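Local coordinates for protein farnesyl pyrophosphate synthase (Pseudomonas aeruginosa, PDB 3ZOU) that probably condenses geranyl diphosphate with isopentenyl diphosphate to make farnesyl diphosphate, a step in isoprenoid biosynthesis, at residues A[30-35]-A[111-116]; A[38-43]-A[73-78]; A[57-62]-A[192-197]. All blocks are in the same frame, centred on the assembly; numbering follows the deposited sequence.

Contact 1: residues A[30-35]-A[111-116]; sequences QRLYEA and ILAADG
Segments 30-35 and 111-116 are both helical and pack through L32 and A35 against L112 and A113, their short axes coming within 9.0 Å at a crossing angle of -74°. The CA atoms of A35 and A113 stand 6.0 Å apart. So steep a crossing confines the touch to one small patch, and the 134 Å² buried between the segments agrees with that. At its middle two methyls face each other directly: CB of A35 and CB of A113 both point at the opposite helix and meet at 3.9 Å. A113 CB also lies 4.0 Å from A35 C, so it rests on backbone as well as on the methyl.

L32, one helical turn before A35, supplies the second half of the patch. Its CB does not aim at the partner helix, but with CG anti to the backbone N (chi1 175°) the branch swings across, and CD1 is the methyl that arrives. It settles over the backbone of A113, 3.8 Å from A113 N, and against the flank of L112, 4.3 Å from L112 CB. L32 therefore covers main chain more than it interlocks with another long side chain. No hydrogen bond spans the interface, and all four touching residues are buried.

The second subunit also touches this patch: S151 of that chain packs on L32, and L162 of that chain on L112. Within the chain, R31 makes a salt bridge with D106, just before helix 107-126. Small residues at the crossing point, flanked by a leucine, give a steep helix-helix packing within the all-helical polyprenyl synthetase fold, here at the edge of the contact with the second subunit.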
ATOM      1  N   GLN A  30      -5.777 -19.723  -0.428  1.00 14.25           N
ATOM      2  CA  GLN A  30      -6.691 -19.754  -1.530  1.00 15.03           C
ATOM      3  C   GLN A  30      -7.868 -18.833  -1.373  1.00 14.27           C
ATOM      4  O   GLN A  30      -8.248 -18.139  -2.300  1.00 12.53           O
ATOM      5  CB  GLN A  30      -7.192 -21.189  -1.739  1.00 18.42           C
ATOM      6  CG  GLN A  30      -6.179 -21.926  -2.577  1.00 24.65           C
ATOM      7  CD  GLN A  30      -6.537 -23.364  -2.829  1.00 30.38           C
ATOM      8  OE1 GLN A  30      -7.349 -23.949  -2.122  1.00 34.81           O
ATOM      9  NE2 GLN A  30      -5.881 -23.950  -3.818  1.00 37.26           N
ATOM     10  N   ARG A  31      -8.462 -18.805  -0.191  1.00 12.27           N
ATOM     11  CA  ARG A  31      -9.706 -18.004  -0.048  1.00 12.72           C
ATOM     12  C   ARG A  31      -9.386 -16.510  -0.127  1.00 12.55           C
ATOM     13  O   ARG A  31     -10.145 -15.751  -0.748  1.00 12.43           O
ATOM     14  CB  ARG A  31     -10.392 -18.323   1.282  1.00 13.00           C
ATOM     15  CG  ARG A  31     -11.779 -17.721   1.432  1.00 12.53           C
ATOM     16  CD  ARG A  31     -12.479 -18.244   2.688  1.00 13.84           C
ATOM     17  NE  ARG A  31     -13.838 -17.774   2.894  1.00 13.47           N
ATOM     18  CZ  ARG A  31     -14.152 -16.692   3.554  1.00 15.77           C
ATOM     19  NH1 ARG A  31     -13.200 -15.837   3.959  1.00 16.39           N
ATOM     20  NH2 ARG A  31     -15.424 -16.378   3.721  1.00 16.61           N
ATOM     21  N   LEU A  32      -8.270 -16.095   0.466  1.00 10.99           N
ATOM     22  CA  LEU A  32      -7.869 -14.692   0.361  1.00 10.95           C
ATOM     23  C   LEU A  32      -7.675 -14.243  -1.064  1.00  9.65           C
ATOM     24  O   LEU A  32      -8.180 -13.199  -1.463  1.00  9.71           O
ATOM     25  CB  LEU A  32      -6.561 -14.509   1.178  1.00 10.90           C
ATOM     26  CG  LEU A  32      -5.947 -13.097   1.053  1.00 11.36           C
ATOM     27  CD1 LEU A  32      -6.846 -12.059   1.682  1.00 11.08           C
ATOM     28  CD2 LEU A  32      -4.558 -13.086   1.681  1.00 11.57           C
ATOM     29  N   TYR A  33      -6.994 -15.098  -1.835  1.00 10.40           N
ATOM     30  CA  TYR A  33      -6.758 -14.791  -3.251  1.00 10.09           C
ATOM     31  C   TYR A  33      -8.083 -14.824  -4.012  1.00 10.83           C
ATOM     32  O   TYR A  33      -8.264 -14.037  -4.943  1.00 11.26           O
ATOM     33  CB  TYR A  33      -5.691 -15.678  -3.862  1.00 10.53           C
ATOM     34  CG  TYR A  33      -4.318 -15.166  -3.549  1.00 10.57           C
ATOM     35  CD1 TYR A  33      -3.745 -15.313  -2.275  1.00 11.68           C
ATOM     36  CD2 TYR A  33      -3.597 -14.467  -4.496  1.00 11.80           C
ATOM     37  CE1 TYR A  33      -2.502 -14.777  -1.981  1.00 11.85           C
ATOM     38  CE2 TYR A  33      -2.348 -13.880  -4.193  1.00 11.65           C
ATOM     39  CZ  TYR A  33      -1.803 -14.080  -2.941  1.00 12.17           C
ATOM     40  OH  TYR A  33      -0.543 -13.544  -2.674  1.00 12.00           O
ATOM     41  N   GLU A  34      -8.991 -15.725  -3.660  1.00 11.76           N
ATOM     42  CA  GLU A  34     -10.315 -15.658  -4.259  1.00 13.56           C
ATOM     43  C   GLU A  34     -11.055 -14.368  -3.974  1.00 11.53           C
ATOM     44  O   GLU A  34     -11.726 -13.806  -4.865  1.00 12.11           O
ATOM     45  CB  GLU A  34     -11.182 -16.857  -3.852  1.00 17.12           C
ATOM     46  CG  GLU A  34     -12.518 -16.851  -4.596  1.00 23.54           C
ATOM     47  CD  GLU A  34     -12.489 -16.420  -6.124  1.00 29.67           C
ATOM     48  OE1 GLU A  34     -11.770 -17.143  -6.879  1.00 31.93           O
ATOM     49  OE2 GLU A  34     -13.123 -15.362  -6.597  1.00 25.51           O
ATOM     50  N   ALA A  35     -10.945 -13.886  -2.744  1.00  9.73           N
ATOM     51  CA  ALA A  35     -11.584 -12.581  -2.397  1.00  9.83           C
ATOM     52  C   ALA A  35     -10.923 -11.424  -3.152  1.00 10.05           C
ATOM     53  O   ALA A  35     -11.610 -10.468  -3.551  1.00 10.88           O
ATOM     54  CB  ALA A  35     -11.600 -12.263  -0.911  1.00  9.97           C
ATOM     55  N   ILE A 111     -11.583  -6.542   4.160  1.00 10.00           N
ATOM     56  CA  ILE A 111     -10.586  -5.587   4.599  1.00 10.00           C
ATOM     57  C   ILE A 111      -9.186  -6.034   4.186  1.00  9.82           C
ATOM     58  O   ILE A 111      -8.390  -5.243   3.580  1.00  9.42           O
ATOM     59  CB  ILE A 111     -10.612  -5.360   6.151  1.00 10.50           C
ATOM     60  CG1 ILE A 111     -11.886  -4.599   6.533  1.00 11.82           C
ATOM     61  CG2 ILE A 111      -9.403  -4.570   6.613  1.00 12.11           C
ATOM     62  CD1 ILE A 111     -12.274  -4.753   8.013  1.00 12.15           C
ATOM     63  N   LEU A 112      -8.880  -7.254   4.500  1.00  9.18           N
ATOM     64  CA  LEU A 112      -7.593  -7.871   4.229  1.00  9.78           C
ATOM     65  C   LEU A 112      -7.322  -8.021   2.703  1.00  9.40           C
ATOM     66  O   LEU A 112      -6.218  -7.695   2.255  1.00  9.90           O
ATOM     67  CB  LEU A 112      -7.481  -9.266   4.888  1.00  9.98           C
ATOM     68  CG  LEU A 112      -7.397  -9.177   6.411  1.00 10.55           C
ATOM     69  CD1 LEU A 112      -7.451 -10.588   6.974  1.00 12.61           C
ATOM     70  CD2 LEU A 112      -6.119  -8.489   6.840  1.00 12.06           C
ATOM     71  N   ALA A 113      -8.271  -8.550   1.924  1.00  9.32           N
ATOM     72  CA  ALA A 113      -8.108  -8.664   0.474  1.00  9.52           C
ATOM     73  C   ALA A 113      -7.709  -7.334  -0.089  1.00  9.75           C
ATOM     74  O   ALA A 113      -6.796  -7.247  -0.915  1.00  9.22           O
ATOM     75  CB  ALA A 113      -9.373  -9.165  -0.187  1.00  8.95           C
ATOM     76  N   ALA A 114      -8.435  -6.304   0.276  1.00  8.97           N
ATOM     77  CA  ALA A 114      -8.139  -4.954  -0.225  1.00  8.62           C
ATOM     78  C   ALA A 114      -6.796  -4.438   0.238  1.00  9.45           C
ATOM     79  O   ALA A 114      -6.017  -3.852  -0.545  1.00  8.92           O
ATOM     80  CB  ALA A 114      -9.254  -4.017   0.098  1.00 10.44           C
ATOM     81  N   ASP A 115      -6.395  -4.692   1.483  1.00  8.29           N
ATOM     82  CA  ASP A 115      -5.048  -4.329   1.918  1.00  8.75           C
ATOM     83  C   ASP A 115      -3.961  -5.029   1.056  1.00  8.19           C
ATOM     84  O   ASP A 115      -2.940  -4.384   0.762  1.00  8.24           O
ATOM     85  CB  ASP A 115      -4.859  -4.728   3.392  1.00  9.40           C
ATOM     86  CG  ASP A 115      -5.579  -3.854   4.369  1.00 11.22           C
ATOM     87  OD1 ASP A 115      -6.001  -2.751   4.060  1.00 11.97           O
ATOM     88  OD2 ASP A 115      -5.735  -4.285   5.573  1.00 10.56           O
ATOM     89  N   GLY A 116      -4.167  -6.306   0.714  1.00  9.40           N
ATOM     90  CA  GLY A 116      -3.260  -7.054  -0.109  1.00  9.63           C
ATOM     91  C   GLY A 116      -3.247  -6.518  -1.545  1.00  9.16           C
ATOM     92  O   GLY A 116      -2.212  -6.557  -2.181  1.00  8.81           O
TER

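Contact 2: residues A[38-43]-A[73-78]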
ATOM      1  N   TYR A  38     -12.208 -11.727  -6.730  1.00 11.02           N
ATOM      2  CA  TYR A  38     -13.639 -11.318  -6.753  1.00 10.87           C
ATOM      3  C   TYR A  38     -13.757  -9.803  -6.726  1.00 10.62           C
ATOM      4  O   TYR A  38     -14.674  -9.222  -7.358  1.00 11.01           O
ATOM      5  CB  TYR A  38     -14.356 -11.899  -5.505  1.00 11.06           C
ATOM      6  CG  TYR A  38     -15.805 -11.569  -5.444  1.00 10.60           C
ATOM      7  CD1 TYR A  38     -16.723 -12.426  -6.093  1.00 13.25           C
ATOM      8  CD2 TYR A  38     -16.308 -10.493  -4.695  1.00 11.96           C
ATOM      9  CE1 TYR A  38     -18.078 -12.119  -6.074  1.00 15.27           C
ATOM     10  CE2 TYR A  38     -17.686 -10.206  -4.682  1.00 12.47           C
ATOM     11  CZ  TYR A  38     -18.548 -11.047  -5.361  1.00 13.97           C
ATOM     12  OH  TYR A  38     -19.946 -10.762  -5.344  1.00 14.68           O
ATOM     13  N   SER A  39     -12.864  -9.160  -5.980  1.00 10.34           N
ATOM     14  CA  SER A  39     -12.867  -7.723  -5.815  1.00 11.59           C
ATOM     15  C   SER A  39     -12.359  -6.955  -7.026  1.00 12.00           C
ATOM     16  O   SER A  39     -12.641  -5.770  -7.171  1.00 14.31           O
ATOM     17  CB  SER A  39     -12.028  -7.285  -4.633  1.00 11.64           C
ATOM     18  OG  SER A  39     -12.488  -7.875  -3.433  1.00 10.64           O
ATOM     19  N   VAL A  40     -11.637  -7.621  -7.913  1.00 12.38           N
ATOM     20  CA  VAL A  40     -11.051  -6.933  -9.066  1.00 12.08           C
ATOM     21  C   VAL A  40     -11.737  -7.377 -10.387  1.00 13.28           C
ATOM     22  O   VAL A  40     -11.976  -6.565 -11.307  1.00 13.62           O
ATOM     23  CB  VAL A  40      -9.544  -7.238  -9.158  1.00 13.07           C
ATOM     24  CG1 VAL A  40      -8.917  -6.704 -10.449  1.00 13.24           C
ATOM     25  CG2 VAL A  40      -8.840  -6.686  -7.944  1.00 12.07           C
ATOM     26  N   MET A  41     -12.075  -8.655 -10.467  1.00 13.81           N
ATOM     27  CA  MET A  41     -12.555  -9.225 -11.764  1.00 15.97           C
ATOM     28  C   MET A  41     -14.065  -9.166 -11.726  1.00 18.00           C
ATOM     29  O   MET A  41     -14.748 -10.185 -11.691  1.00 21.31           O
ATOM     30  CB  MET A  41     -12.050 -10.642 -11.931  1.00 14.88           C
ATOM     31  CG  MET A  41     -10.531 -10.783 -11.908  1.00 16.53           C
ATOM     32  SD  MET A  41      -9.628  -9.639 -12.985  1.00 18.03           S
ATOM     33  CE  MET A  41     -10.165 -10.329 -14.563  1.00 19.05           C
ATOM     34  N   ASN A  42     -14.612  -7.967 -11.758  1.00 16.83           N
ATOM     35  CA  ASN A  42     -16.042  -7.732 -11.601  1.00 18.95           C
ATOM     36  C   ASN A  42     -16.666  -7.039 -12.773  1.00 19.56           C
ATOM     37  O   ASN A  42     -17.745  -6.438 -12.634  1.00 20.95           O
ATOM     38  CB  ASN A  42     -16.280  -6.923 -10.365  1.00 20.82           C
ATOM     39  CG  ASN A  42     -15.487  -5.663 -10.360  1.00 21.98           C
ATOM     40  OD1 ASN A  42     -15.056  -5.131 -11.426  1.00 21.22           O
ATOM     41  ND2 ASN A  42     -15.294  -5.132  -9.176  1.00 26.29           N
ATOM     42  N   GLY A  43     -16.025  -7.156 -13.926  1.00 19.59           N
ATOM     43  CA  GLY A  43     -16.556  -6.564 -15.157  1.00 21.70           C
ATOM     44  C   GLY A  43     -16.456  -5.058 -15.246  1.00 21.31           C
ATOM     45  O   GLY A  43     -17.132  -4.427 -16.070  1.00 20.35           O
ATOM     46  N   VAL A  73      -2.814   0.908 -11.296  1.00  9.09           N
ATOM     47  CA  VAL A  73      -3.885   1.862 -10.999  1.00  9.22           C
ATOM     48  C   VAL A  73      -5.210   1.171 -10.800  1.00  8.85           C
ATOM     49  O   VAL A  73      -6.009   1.615  -9.988  1.00  9.68           O
ATOM     50  CB  VAL A  73      -3.978   3.029 -12.019  1.00  8.84           C
ATOM     51  CG1 VAL A  73      -2.659   3.800 -11.959  1.00  9.34           C
ATOM     52  CG2 VAL A  73      -4.247   2.523 -13.447  1.00  9.33           C
ATOM     53  N   GLU A  74      -5.454   0.053 -11.491  1.00  8.62           N
ATOM     54  CA  GLU A  74      -6.678  -0.668 -11.309  1.00  9.48           C
ATOM     55  C   GLU A  74      -6.726  -1.341  -9.937  1.00  9.57           C
ATOM     56  O   GLU A  74      -7.751  -1.401  -9.318  1.00  9.83           O
ATOM     57  CB  GLU A  74      -6.959  -1.673 -12.446  1.00  9.30           C
ATOM     58  CG  GLU A  74      -8.384  -2.178 -12.390  1.00 10.12           C
ATOM     59  CD  GLU A  74      -9.516  -1.148 -12.635  1.00 10.78           C
ATOM     60  OE1 GLU A  74      -9.208  -0.054 -13.154  1.00 13.65           O
ATOM     61  OE2 GLU A  74     -10.654  -1.507 -12.328  1.00 12.32           O
ATOM     62  N   LEU A  75      -5.564  -1.820  -9.505  1.00  8.73           N
ATOM     63  CA  LEU A  75      -5.485  -2.454  -8.188  1.00  8.72           C
ATOM     64  C   LEU A  75      -5.798  -1.445  -7.106  1.00  8.70           C
ATOM     65  O   LEU A  75      -6.491  -1.789  -6.129  1.00  8.49           O
ATOM     66  CB  LEU A  75      -4.130  -3.080  -7.984  1.00  8.41           C
ATOM     67  CG  LEU A  75      -3.952  -4.386  -8.809  1.00  9.17           C
ATOM     68  CD1 LEU A  75      -2.485  -4.717  -8.867  1.00 10.87           C
ATOM     69  CD2 LEU A  75      -4.763  -5.556  -8.285  1.00  9.89           C
ATOM     70  N   ILE A  76      -5.223  -0.238  -7.217  1.00  7.97           N
ATOM     71  CA  ILE A  76      -5.519   0.779  -6.215  1.00  8.16           C
ATOM     72  C   ILE A  76      -7.054   1.063  -6.242  1.00  8.86           C
ATOM     73  O   ILE A  76      -7.720   1.234  -5.201  1.00  8.42           O
ATOM     74  CB  ILE A  76      -4.693   2.060  -6.407  1.00  8.14           C
ATOM     75  CG1 ILE A  76      -3.185   1.801  -6.173  1.00  8.98           C
ATOM     76  CG2 ILE A  76      -5.204   3.214  -5.520  1.00  9.01           C
ATOM     77  CD1 ILE A  76      -2.843   1.353  -4.773  1.00 10.33           C
ATOM     78  N   HIS A  77      -7.573   1.337  -7.417  1.00  7.78           N
ATOM     79  CA  HIS A  77      -8.968   1.607  -7.588  1.00  7.95           C
ATOM     80  C   HIS A  77      -9.872   0.505  -6.944  1.00  8.03           C
ATOM     81  O   HIS A  77     -10.729   0.794  -6.126  1.00  8.54           O
ATOM     82  CB  HIS A  77      -9.306   1.767  -9.076  1.00  9.38           C
ATOM     83  CG  HIS A  77     -10.731   2.091  -9.336  1.00 10.27           C
ATOM     84  ND1 HIS A  77     -11.405   3.137  -8.764  1.00 11.85           N
ATOM     85  CD2 HIS A  77     -11.641   1.428 -10.083  1.00 11.39           C
ATOM     86  CE1 HIS A  77     -12.650   3.128  -9.188  1.00 12.14           C
ATOM     87  NE2 HIS A  77     -12.810   2.089  -9.973  1.00 12.33           N
ATOM     88  N   ALA A  78      -9.563  -0.734  -7.246  1.00  9.02           N
ATOM     89  CA  ALA A  78     -10.332  -1.885  -6.736  1.00  8.41           C
ATOM     90  C   ALA A  78     -10.272  -1.941  -5.225  1.00  9.32           C
ATOM     91  O   ALA A  78     -11.270  -2.134  -4.583  1.00  9.46           O
ATOM     92  CB  ALA A  78      -9.788  -3.164  -7.326  1.00  9.45           C
TER
HETATM   93  O   HOH W   1     -13.467  -3.426  -5.929  1.00 14.34           O
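Helix 67-85, which carries part of the geranyl diphosphate pocket and the magnesium ligand D84 in its last turns, is met here by the later part of helix 30-40. The contact lies on the same helix as those ligands, within two turns before them: the side chain of A78 lies about 13 Å from a magnesium ion and about 10 Å from the bound geranyl diphosphate. Segments 38-43 and 73-78 approach most closely at V40 and A78, whose CA atoms are 5.6 Å apart.

V40 carries the apolar half through a single branch. Because CG1 stands anti to the backbone N (chi1 172°), CG2 is left anti to the carbonyl carbon, and it is CG2 that reaches the partner helix. It meets the methyl of A78 at 3.7 Å, CG2 to CB, and the end of L75 at 4.2 Å, CG2 to CD2. L75 starts out pointing away, yet its branch comes round to close the group. A78 CB, directed at segment 38-43, also touches the carbonyl oxygen S39 O at 3.9 Å. L18 of helix 3-19 and L117 of helix 107-126 both pack on V40 and L75, so the cluster belongs to a larger apolar layer.

The polar half runs through one water, which donates to S39 O at 2.8 Å and to A78 O at 2.9 Å. S39 OG is engaged with A35 O and T101 OG1, while E74 OE2 forms a salt bridge with R46.

No direct hydrogen bond joins the segments. Across them the contact consists of apolar packing and a shared water, which gives one proton to a main-chain carbonyl of each segment and so bridges the two.

Contact 3: residues A[57-62]-A[192-197]; sequences EALGGA and LGALAS
The carbonyl oxygen of A194 is gripped by two donors of S197, the residue that L59 meets. S197 OG donates to A194 O at 2.7 Å, in the carbonyl plane with a C=O...donor angle of 150°, and S197 N reaches the same oxygen at 3.1 Å. The hydroxyl is turned back to this acceptor because chi1 (72°) places OG between the backbone N and the carbonyl carbon. R199 N, beyond the segment, is a further partner of OG.

Fixed in this way, S197 presents its side chain to L59. L59 CB lies 3.5 Å from S197 OG and 3.8 Å from S197 CB, while L59 CD1 sits between S197 OG and A194 CB, 3.7 Å from the latter. L59 thus spans one face of the partner segment, from S197 to A194. The backbones come closest at G61, whose CA is 4.1 Å from CA of S197; the absence of a side chain permits this approach. L208 of helix 202-227 also packs on both L59 and A194.

On the 57-62 side the chain leaves helix 47-58 through a Schellman motif: G60, at positive phi, is the C-prime residue, G60 N bonds to E57 O, and G61 N bonds to the carbonyl of the residue just before E57. The arrangement is a Schellman-capped helix terminus docked through its first non-helical residue on the last residues of segment 192-197, within the all-helical polyprenyl synthetase fold.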
ATOM      1  N   GLU A  57       0.387   5.841 -25.388  1.00 14.33           N
ATOM      2  CA  GLU A  57       0.268   5.989 -26.887  1.00 16.64           C
ATOM      3  C   GLU A  57       0.344   7.434 -27.325  1.00 17.17           C
ATOM      4  O   GLU A  57       0.934   7.755 -28.396  1.00 16.13           O
ATOM      5  CB  GLU A  57      -0.985   5.335 -27.429  1.00 19.12           C
ATOM      6  CG  GLU A  57      -1.068   3.859 -27.232  1.00 23.42           C
ATOM      7  CD  GLU A  57      -2.397   3.315 -27.863  1.00 28.04           C
ATOM      8  OE1 GLU A  57      -2.849   3.808 -28.907  1.00 39.09           O
ATOM      9  OE2 GLU A  57      -3.051   2.457 -27.284  1.00 36.56           O
ATOM     10  N   ALA A  58      -0.195   8.342 -26.532  1.00 14.29           N
ATOM     11  CA  ALA A  58      -0.204   9.759 -26.843  1.00 14.19           C
ATOM     12  C   ALA A  58       1.194  10.270 -27.032  1.00 16.23           C
ATOM     13  O   ALA A  58       1.425  11.229 -27.793  1.00 19.28           O
ATOM     14  CB  ALA A  58      -0.914  10.578 -25.761  1.00 13.62           C
ATOM     15  N   LEU A  59       2.159   9.677 -26.301  1.00 15.75           N
ATOM     16  CA  LEU A  59       3.574  10.104 -26.371  1.00 17.25           C
ATOM     17  C   LEU A  59       4.374   9.197 -27.261  1.00 16.65           C
ATOM     18  O   LEU A  59       5.600   9.256 -27.215  1.00 20.98           O
ATOM     19  CB  LEU A  59       4.231  10.151 -24.970  1.00 16.13           C
ATOM     20  CG  LEU A  59       3.585  11.178 -24.020  1.00 18.48           C
ATOM     21  CD1 LEU A  59       4.364  11.231 -22.724  1.00 17.16           C
ATOM     22  CD2 LEU A  59       3.406  12.582 -24.542  1.00 21.87           C
ATOM     23  N   GLY A  60       3.681   8.361 -28.028  1.00 17.22           N
ATOM     24  CA  GLY A  60       4.316   7.422 -28.998  1.00 20.20           C
ATOM     25  C   GLY A  60       4.831   6.105 -28.464  1.00 22.30           C
ATOM     26  O   GLY A  60       5.566   5.394 -29.185  1.00 23.23           O
ATOM     27  N   GLY A  61       4.497   5.740 -27.215  1.00 20.04           N
ATOM     28  CA  GLY A  61       4.913   4.448 -26.691  1.00 20.23           C
ATOM     29  C   GLY A  61       4.025   3.318 -27.099  1.00 18.31           C
ATOM     30  O   GLY A  61       2.838   3.484 -27.232  1.00 18.79           O
ATOM     31  N   ALA A  62       4.591   2.139 -27.333  1.00 21.25           N
ATOM     32  CA  ALA A  62       3.768   0.972 -27.587  1.00 22.84           C
ATOM     33  C   ALA A  62       2.962   0.689 -26.288  1.00 23.28           C
ATOM     34  O   ALA A  62       3.553   0.706 -25.222  1.00 20.58           O
ATOM     35  CB  ALA A  62       4.640  -0.226 -27.932  1.00 24.35           C
ATOM     36  N   LEU A 192       1.456   7.839 -15.118  1.00  9.54           N
ATOM     37  CA  LEU A 192       2.180   6.579 -15.176  1.00 10.39           C
ATOM     38  C   LEU A 192       2.261   6.052 -16.613  1.00  9.75           C
ATOM     39  O   LEU A 192       3.292   5.524 -16.992  1.00 10.37           O
ATOM     40  CB  LEU A 192       1.534   5.564 -14.251  1.00 10.38           C
ATOM     41  CG  LEU A 192       2.178   5.472 -12.881  1.00 11.25           C
ATOM     42  CD1 LEU A 192       2.200   6.766 -12.116  1.00 11.53           C
ATOM     43  CD2 LEU A 192       1.487   4.381 -12.063  1.00 12.00           C
ATOM     44  N   GLY A 193       1.156   6.171 -17.344  1.00 10.43           N
ATOM     45  CA  GLY A 193       1.206   5.737 -18.765  1.00 10.84           C
ATOM     46  C   GLY A 193       2.187   6.591 -19.530  1.00 12.17           C
ATOM     47  O   GLY A 193       2.960   6.067 -20.342  1.00 12.26           O
ATOM     48  N   ALA A 194       2.221   7.889 -19.247  1.00 11.26           N
ATOM     49  CA  ALA A 194       3.144   8.804 -19.923  1.00 10.74           C
ATOM     50  C   ALA A 194       4.574   8.417 -19.590  1.00 11.59           C
ATOM     51  O   ALA A 194       5.465   8.383 -20.417  1.00 13.25           O
ATOM     52  CB  ALA A 194       2.850  10.236 -19.541  1.00 11.29           C
ATOM     53  N   LEU A 195       4.841   8.077 -18.314  1.00 10.28           N
ATOM     54  CA  LEU A 195       6.173   7.681 -17.948  1.00 10.60           C
ATOM     55  C   LEU A 195       6.597   6.390 -18.653  1.00 12.72           C
ATOM     56  O   LEU A 195       7.760   6.241 -18.991  1.00 13.11           O
ATOM     57  CB  LEU A 195       6.242   7.550 -16.384  1.00 11.01           C
ATOM     58  CG  LEU A 195       6.251   8.868 -15.604  1.00 10.97           C
ATOM     59  CD1 LEU A 195       5.932   8.603 -14.157  1.00 11.25           C
ATOM     60  CD2 LEU A 195       7.576   9.622 -15.753  1.00 12.23           C
ATOM     61  N   ALA A 196       5.668   5.460 -18.790  1.00 12.13           N
ATOM     62  CA  ALA A 196       5.873   4.181 -19.397  1.00 13.20           C
ATOM     63  C   ALA A 196       6.200   4.344 -20.890  1.00 14.49           C
ATOM     64  O   ALA A 196       6.772   3.402 -21.436  1.00 14.69           O
ATOM     65  CB  ALA A 196       4.649   3.279 -19.280  1.00 13.45           C
ATOM     66  N   SER A 197       5.835   5.454 -21.479  1.00 14.31           N
ATOM     67  CA  SER A 197       6.168   5.667 -22.934  1.00 14.43           C
ATOM     68  C   SER A 197       7.692   5.699 -23.176  1.00 16.79           C
ATOM     69  O   SER A 197       8.126   5.395 -24.304  1.00 17.97           O
ATOM     70  CB  SER A 197       5.615   6.967 -23.448  1.00 13.63           C
ATOM     71  OG  SER A 197       6.276   8.118 -22.968  1.00 14.82           O
TER

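Contacts 1 and 2 share helix 30-40, which leans on helix 107-126 through its first half and on helix 67-85 through its later part; their centres are 12 Å apart, and contact 2 is nested in the chain loop that contact 1 closes. Contact 3 lies farther off, its centre 22 Å from that of contact 2 and 31 Å from that of contact 1. Even so, contacts 2 and 3 touch, V73 CG1 meeting L192 CD2 at 4.2 Å. Contact 2 is nearer the bound geranyl diphosphate than contact 1, whose A113 side chain is about 13 Å away from it.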